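Local coordinates for acyl-CoA dehydrogenase (Geobacillus kaustophilus, PDB 2PG0), which probably introduces a double bond between the alpha and beta carbons of acyl chains, using bound FAD as its redox cofactor, at residues Ile91-Asp96 with Thr125-Thr130; Ala167-Val172 with Leu189-Arg194. All blocks are in the same frame, centred on the assembly; numbering follows the deposited sequence.

Contact 1 of 2, residues Ile91-Asp96 with Thr125-Thr130; sequences IGLHND and TAIAMT. With FAD (flavin-adenine dinucleotide), chain C.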
loop_
_atom_site.group_PDB
_atom_site.type_symbol
_atom_site.label_atom_id
_atom_site.label_comp_id
_atom_site.label_asym_id
_atom_site.label_seq_id
_atom_site.Cartn_x
_atom_site.Cartn_y
_atom_site.Cartn_z
ATOM N N ILE A 91 33.144 6.942 2.557
ATOM C CA ILE A 91 33.948 6.624 3.744
ATOM C C ILE A 91 33.615 5.239 4.294
ATOM O O ILE A 91 34.520 4.429 4.515
ATOM C CB ILE A 91 33.838 7.709 4.832
ATOM C CG1 ILE A 91 34.503 8.989 4.329
ATOM C CG2 ILE A 91 34.495 7.228 6.140
ATOM C CD1 ILE A 91 34.063 10.234 5.027
ATOM N N GLY A 92 32.321 4.973 4.507
ATOM C CA GLY A 92 31.855 3.647 4.921
ATOM C C GLY A 92 32.258 2.572 3.928
ATOM O O GLY A 92 32.585 1.453 4.314
ATOM N N LEU A 93 32.241 2.917 2.641
ATOM C CA LEU A 93 32.695 1.998 1.594
ATOM C C LEU A 93 34.184 1.642 1.776
ATOM O O LEU A 93 34.554 0.461 1.809
ATOM C CB LEU A 93 32.418 2.581 0.200
ATOM C CG LEU A 93 33.064 1.811 -0.960
ATOM C CD1 LEU A 93 32.135 0.748 -1.482
ATOM C CD2 LEU A 93 33.477 2.750 -2.072
ATOM N N HIS A 94 35.018 2.667 1.921
ATOM C CA HIS A 94 36.452 2.489 2.199
ATOM C C HIS A 94 36.673 1.676 3.477
ATOM O O HIS A 94 37.358 0.656 3.449
ATOM C CB HIS A 94 37.147 3.867 2.268
ATOM C CG HIS A 94 38.581 3.827 2.711
ATOM N ND1 HIS A 94 39.623 3.559 1.847
ATOM C CD2 HIS A 94 39.148 4.069 3.917
ATOM C CE1 HIS A 94 40.768 3.608 2.507
ATOM N NE2 HIS A 94 40.508 3.923 3.764
ATOM N N ASN A 95 36.058 2.112 4.574
ATOM C CA ASN A 95 36.227 1.502 5.896
ATOM C C ASN A 95 35.732 0.060 5.993
ATOM O O ASN A 95 36.442 -0.821 6.478
ATOM C CB ASN A 95 35.493 2.330 6.961
ATOM C CG ASN A 95 36.269 3.572 7.397
ATOM O OD1 ASN A 95 37.342 3.877 6.874
ATOM N ND2 ASN A 95 35.717 4.293 8.366
ATOM N N ASP A 96 34.511 -0.168 5.516
ATOM C CA ASP A 96 33.765 -1.365 5.886
ATOM C C ASP A 96 33.380 -2.281 4.730
ATOM O O ASP A 96 32.888 -3.385 4.952
ATOM C CB ASP A 96 32.533 -0.958 6.703
ATOM C CG ASP A 96 32.909 -0.173 7.949
ATOM O OD1 ASP A 96 33.756 -0.676 8.731
ATOM O OD2 ASP A 96 32.380 0.947 8.128
ATOM N N THR A 125 40.120 3.762 -1.264
ATOM C CA THR A 125 39.760 2.538 -1.971
ATOM C C THR A 125 38.393 2.593 -2.647
ATOM O O THR A 125 37.518 3.381 -2.272
ATOM C CB THR A 125 39.810 1.301 -1.037
ATOM O OG1 THR A 125 38.889 1.470 0.041
ATOM C CG2 THR A 125 41.218 1.091 -0.470
ATOM N N ALA A 126 38.223 1.714 -3.634
ATOM C CA ALA A 126 36.955 1.530 -4.331
ATOM C C ALA A 126 36.837 0.072 -4.747
ATOM O O ALA A 126 37.829 -0.660 -4.779
ATOM C CB ALA A 126 36.884 2.424 -5.544
ATOM N N ILE A 127 35.616 -0.351 -5.048
ATOM C CA ILE A 127 35.391 -1.699 -5.556
ATOM C C ILE A 127 34.591 -1.627 -6.860
ATOM O O ILE A 127 33.598 -0.890 -6.946
ATOM C CB ILE A 127 34.753 -2.621 -4.482
ATOM C CG1 ILE A 127 34.670 -4.066 -4.992
ATOM C CG2 ILE A 127 33.395 -2.062 -3.978
ATOM C CD1 ILE A 127 34.640 -5.106 -3.892
ATOM N N ALA A 128 35.055 -2.363 -7.873
ATOM C CA ALA A 128 34.475 -2.284 -9.210
ATOM C C ALA A 128 34.009 -3.648 -9.703
ATOM O O ALA A 128 34.816 -4.487 -10.129
ATOM C CB ALA A 128 35.452 -1.641 -10.200
ATOM N N MET A 129 32.696 -3.846 -9.616
ATOM C CA MET A 129 32.026 -5.082 -10.022
ATOM C C MET A 129 31.207 -4.761 -11.281
ATOM O O MET A 129 31.425 -5.336 -12.351
ATOM C CB MET A 129 31.063 -5.574 -8.917
ATOM C CG MET A 129 31.671 -6.013 -7.563
ATOM S SD MET A 129 30.401 -6.370 -6.290
ATOM C CE MET A 129 30.589 -4.938 -5.237
ATOM N N THR A 130 30.297 -3.799 -11.136
ATOM C CA THR A 130 29.282 -3.460 -12.141
ATOM C C THR A 130 29.849 -2.978 -13.478
ATOM O O THR A 130 30.799 -2.191 -13.524
ATOM C CB THR A 130 28.306 -2.404 -11.561
ATOM O OG1 THR A 130 27.824 -2.873 -10.295
ATOM C CG2 THR A 130 27.119 -2.160 -12.492
HETATM P PA FAD C . 20.087 -4.196 -13.845
HETATM O O1A FAD C . 20.211 -4.031 -15.330
HETATM O O2A FAD C . 20.859 -5.373 -13.302
HETATM O O5B FAD C . 18.524 -4.316 -13.449
HETATM C C5B FAD C . 17.594 -3.339 -13.889
HETATM C C4B FAD C . 16.255 -3.614 -13.204
HETATM O O4B FAD C . 15.825 -4.923 -13.548
HETATM C C3B FAD C . 16.399 -3.580 -11.683
HETATM O O3B FAD C . 15.247 -3.027 -11.085
HETATM C C2B FAD C . 16.476 -5.039 -11.303
HETATM O O2B FAD C . 16.070 -5.294 -9.970
HETATM C C1B FAD C . 15.566 -5.660 -12.363
HETATM N N9A FAD C . 15.849 -7.099 -12.502
HETATM C C8A FAD C . 16.986 -7.685 -13.005
HETATM N N7A FAD C . 16.843 -9.026 -12.929
HETATM C C5A FAD C . 15.636 -9.302 -12.386
HETATM C C6A FAD C . 14.992 -10.497 -12.088
HETATM N N6A FAD C . 15.639 -11.658 -12.230
HETATM N N1A FAD C . 13.735 -10.464 -11.517
HETATM C C2A FAD C . 13.110 -9.259 -11.248
HETATM N N3A FAD C . 13.748 -8.070 -11.558
HETATM C C4A FAD C . 14.996 -8.096 -12.112
HETATM N N1 FAD C . 28.679 -1.001 -8.466
HETATM C C2 FAD C . 29.937 -1.411 -8.061
HETATM O O2 FAD C . 30.379 -2.494 -8.452
HETATM N N3 FAD C . 30.701 -0.600 -7.233
HETATM C C4 FAD C . 30.209 0.619 -6.811
HETATM O O4 FAD C . 30.900 1.338 -6.086
HETATM C C4X FAD C . 28.932 1.028 -7.209
HETATM N N5 FAD C . 28.423 2.248 -6.790
HETATM C C5X FAD C . 27.174 2.673 -7.205
HETATM C C6 FAD C . 26.707 3.912 -6.785
HETATM C C7 FAD C . 25.448 4.349 -7.189
HETATM C C7M FAD C . 24.982 5.690 -6.698
HETATM C C8 FAD C . 24.659 3.534 -8.024
HETATM C C8M FAD C . 23.292 3.940 -8.500
HETATM C C9 FAD C . 25.136 2.301 -8.447
HETATM C C9A FAD C . 26.396 1.854 -8.037
HETATM N N10 FAD C . 26.889 0.612 -8.442
HETATM C C10 FAD C . 28.162 0.211 -8.046
HETATM C "C1'" FAD C . 26.056 -0.342 -9.270
HETATM C "C2'" FAD C . 24.820 -0.951 -8.585
HETATM O "O2'" FAD C . 25.134 -1.978 -7.668
HETATM C "C3'" FAD C . 23.926 -1.502 -9.691
HETATM O "O3'" FAD C . 23.288 -0.391 -10.284
HETATM C "C4'" FAD C . 22.880 -2.526 -9.222
HETATM O "O4'" FAD C . 23.478 -3.738 -8.798
HETATM C "C5'" FAD C . 21.858 -2.842 -10.315
HETATM O "O5'" FAD C . 22.501 -3.190 -11.528
HETATM P P FAD C . 22.077 -2.433 -12.879
HETATM O O1P FAD C . 22.137 -0.939 -12.683
HETATM O O2P FAD C . 22.951 -2.890 -14.013
HETATM O O3P FAD C . 20.526 -2.824 -13.120
#

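Contact 2 of 2, residues Ala167-Val172 with Leu189-Arg194; sequences ADLIVV and LLVVER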
loop_
_atom_site.group_PDB
_atom_site.type_symbol
_atom_site.label_atom_id
_atom_site.label_comp_id
_atom_site.label_asym_id
_atom_site.label_seq_id
_atom_site.Cartn_x
_atom_site.Cartn_y
_atom_site.Cartn_z
ATOM N N ALA A 167 39.735 7.327 -5.780
ATOM C CA ALA A 167 40.315 6.025 -5.443
ATOM C C ALA A 167 41.714 5.811 -6.021
ATOM O O ALA A 167 41.954 6.023 -7.215
ATOM C CB ALA A 167 39.384 4.890 -5.852
ATOM N N ASP A 168 42.625 5.400 -5.145
ATOM C CA ASP A 168 44.016 5.111 -5.490
ATOM C C ASP A 168 44.248 3.612 -5.613
ATOM O O ASP A 168 45.221 3.172 -6.240
ATOM C CB ASP A 168 44.933 5.672 -4.402
ATOM C CG ASP A 168 44.637 7.119 -4.085
ATOM O OD1 ASP A 168 44.936 7.984 -4.936
ATOM O OD2 ASP A 168 44.098 7.388 -2.986
ATOM N N LEU A 169 43.370 2.840 -4.978
ATOM C CA LEU A 169 43.379 1.384 -5.024
ATOM C C LEU A 169 41.975 0.927 -5.397
ATOM O O LEU A 169 41.022 1.239 -4.692
ATOM C CB LEU A 169 43.722 0.796 -3.652
ATOM C CG LEU A 169 45.127 0.892 -3.058
ATOM C CD1 LEU A 169 45.163 0.048 -1.793
ATOM C CD2 LEU A 169 46.193 0.416 -4.039
ATOM N N ILE A 170 41.842 0.195 -6.495
ATOM C CA ILE A 170 40.521 -0.283 -6.903
ATOM C C ILE A 170 40.519 -1.813 -6.949
ATOM O O ILE A 170 41.308 -2.415 -7.674
ATOM C CB ILE A 170 40.061 0.340 -8.263
ATOM C CG1 ILE A 170 40.123 1.876 -8.236
ATOM C CG2 ILE A 170 38.639 -0.100 -8.609
ATOM C CD1 ILE A 170 41.484 2.465 -8.655
ATOM N N VAL A 171 39.657 -2.432 -6.147
ATOM C CA VAL A 171 39.458 -3.882 -6.215
ATOM C C VAL A 171 38.552 -4.191 -7.419
ATOM O O VAL A 171 37.366 -3.851 -7.420
ATOM C CB VAL A 171 38.874 -4.451 -4.906
ATOM C CG1 VAL A 171 38.615 -5.957 -5.038
ATOM C CG2 VAL A 171 39.814 -4.161 -3.715
ATOM N N VAL A 172 39.128 -4.816 -8.446
ATOM C CA VAL A 172 38.427 -5.036 -9.719
ATOM C C VAL A 172 38.053 -6.509 -9.934
ATOM O O VAL A 172 38.915 -7.390 -9.890
ATOM C CB VAL A 172 39.247 -4.502 -10.929
ATOM C CG1 VAL A 172 38.493 -4.714 -12.248
ATOM C CG2 VAL A 172 39.577 -3.019 -10.741
ATOM N N LEU A 189 39.647 -11.395 -8.299
ATOM C CA LEU A 189 39.783 -10.022 -7.822
ATOM C C LEU A 189 41.215 -9.544 -8.019
ATOM O O LEU A 189 42.161 -10.209 -7.618
ATOM C CB LEU A 189 39.342 -9.887 -6.358
ATOM C CG LEU A 189 37.902 -10.309 -6.032
ATOM C CD1 LEU A 189 37.568 -10.014 -4.575
ATOM C CD2 LEU A 189 36.885 -9.654 -6.975
ATOM N N LEU A 190 41.355 -8.391 -8.661
ATOM C CA LEU A 190 42.657 -7.827 -8.972
ATOM C C LEU A 190 42.704 -6.372 -8.500
ATOM O O LEU A 190 41.830 -5.575 -8.840
ATOM C CB LEU A 190 42.903 -7.935 -10.481
ATOM C CG LEU A 190 44.230 -7.516 -11.116
ATOM C CD1 LEU A 190 45.394 -8.356 -10.598
ATOM C CD2 LEU A 190 44.123 -7.641 -12.622
ATOM N N VAL A 191 43.711 -6.035 -7.699
ATOM C CA VAL A 191 43.868 -4.660 -7.219
ATOM C C VAL A 191 44.531 -3.800 -8.295
ATOM O O VAL A 191 45.636 -4.109 -8.758
ATOM C CB VAL A 191 44.679 -4.602 -5.891
ATOM C CG1 VAL A 191 44.917 -3.155 -5.461
ATOM C CG2 VAL A 191 43.971 -5.386 -4.796
ATOM N N VAL A 192 43.855 -2.729 -8.701
ATOM C CA VAL A 192 44.409 -1.815 -9.697
ATOM C C VAL A 192 44.789 -0.504 -9.023
ATOM O O VAL A 192 43.965 0.135 -8.369
ATOM C CB VAL A 192 43.443 -1.575 -10.883
ATOM C CG1 VAL A 192 44.018 -0.545 -11.863
ATOM C CG2 VAL A 192 43.165 -2.889 -11.611
ATOM N N GLU A 193 46.049 -0.114 -9.184
ATOM C CA GLU A 193 46.569 1.083 -8.532
ATOM C C GLU A 193 46.463 2.300 -9.445
ATOM O O GLU A 193 46.434 2.167 -10.666
ATOM C CB GLU A 193 48.017 0.848 -8.085
ATOM C CG GLU A 193 48.152 -0.240 -7.035
ATOM C CD GLU A 193 49.591 -0.515 -6.637
ATOM O OE1 GLU A 193 50.376 -0.952 -7.505
ATOM O OE2 GLU A 193 49.930 -0.304 -5.448
ATOM N N ARG A 194 46.393 3.486 -8.844
ATOM C CA ARG A 194 46.398 4.743 -9.590
ATOM C C ARG A 194 47.606 4.783 -10.540
ATOM O O ARG A 194 48.650 4.216 -10.232
ATOM C CB ARG A 194 46.428 5.936 -8.622
ATOM C CG ARG A 194 46.495 7.311 -9.297
ATOM C CD ARG A 194 46.432 8.463 -8.289
ATOM N NE ARG A 194 45.123 8.574 -7.642
ATOM C CZ ARG A 194 44.038 9.123 -8.190
ATOM N NH1 ARG A 194 44.075 9.621 -9.420
ATOM N NH2 ARG A 194 42.901 9.171 -7.502
#

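Contact 1 of 2, residues Ile91-Asp96 with Thr125-Thr130
With CG anti to the backbone N (chi1 173°), H94 swings its imidazole off the helix, while T125 holds OG1 in the crowded position between N and carbonyl carbon (chi1 60°), turned to the same ring. H94 ND1 therefore hydrogen-bonds two groups of one residue: T125 OG1 at 2.9 Å, and the T125 backbone N, which donates to ND1 across 3.2 Å close to the ring plane. A histidine suits this place because its other nitrogen, NE2, bonds C118 O, so one buried ring bridges two parts of the chain. Beside it L93 supplies the apolar half, its CD1 lying 4.0 Å from I127 CG2 and its CD2 over the start of the strand. The helix crosses the strand almost perpendicularly, joining the helical N-terminal domain to the beta domain of the acyl-CoA dehydrogenase fold. Further along, the strand's end and the loop after it grip the flavin pyrimidine: I127 O on the strand accepts from FAD N3 at 2.9 Å, and in the loop M129 N and T130 N both donate to FAD O2. T130 OG1 donates to FAD N1 over 2.8 Å, a small hydroxyl fitting close to the ring. These three donors would probably favour negative charge at N1 and O2 when the flavin is reduced.

Contact 2 of 2, residues Ala167-Val172 with Leu189-Arg194
Two antiparallel strands of a beta hairpin in the middle domain, 169-175 and 187-193, pair here and form the inner strands of a mixed sheet. I170 and V192 make a hydrogen-bonded pair, with I170 N to V192 O and V192 N to I170 O both 2.8 Å; V172 and L190 repeat this two residues on. The intervening pairs, L169 with E193 and V171 with V191, are non-hydrogen-bonded. Beta-branched valine and isoleucine suit such extended backbone, and with the leucines they cover both faces. On one, V172 CG2 meets V192 CG2 at 3.7 Å, while I170 and V192 also pack on F199. On the other, L169 leans across so that CD2 touches V191 CG1 and lies 3.6 Å from the aliphatic CG of E193, and L169 and V171 reach helix 89-105.

Where the strand 187-193 ends, R194 N still bonds D168 O. The arginine, bent at chi3 (-68°), lies alongside D168 and places NE 2.8 Å from D168 OD1, a salt bridge whose N-H...O hydrogen bond is nearly straight (166°), near the guanidinium plane and on the anti lone pair of OD1. The carboxylate and guanidinium planes are 62° apart, so the ion pair is not the flat two-bond kind. An alanine here would remove the guanidinium and would probably leave the open end of the hairpin less firmly tied to D168 and to I165 O, which R194 NH2 bonds. D168 OD2 forms a salt bridge with R44 and accepts from the backbone N of I124, so the two arginines would be expected to favour the ionised form of this buried carboxylate.

The centres of contacts 1 and 2 lie about 10 Å apart, and both segments of contact 1 precede those of contact 2 in the chain. They share one mixed sheet: strand 125-128 is its edge within this chain and runs parallel to strand 169-175, which in turn pairs with 187-193. A128 N and V171 O, 2.8 Å apart, probably form a hydrogen bond, and the methyl groups of A126 and A167 pack together. Helix 89-105 meets the sheet in both places, through L93 and H94 at the first and through V98 and I102 at the second. The hairpin thus flanks the strand that leads into the flavin site, linking helical domain, beta domain and cofactor.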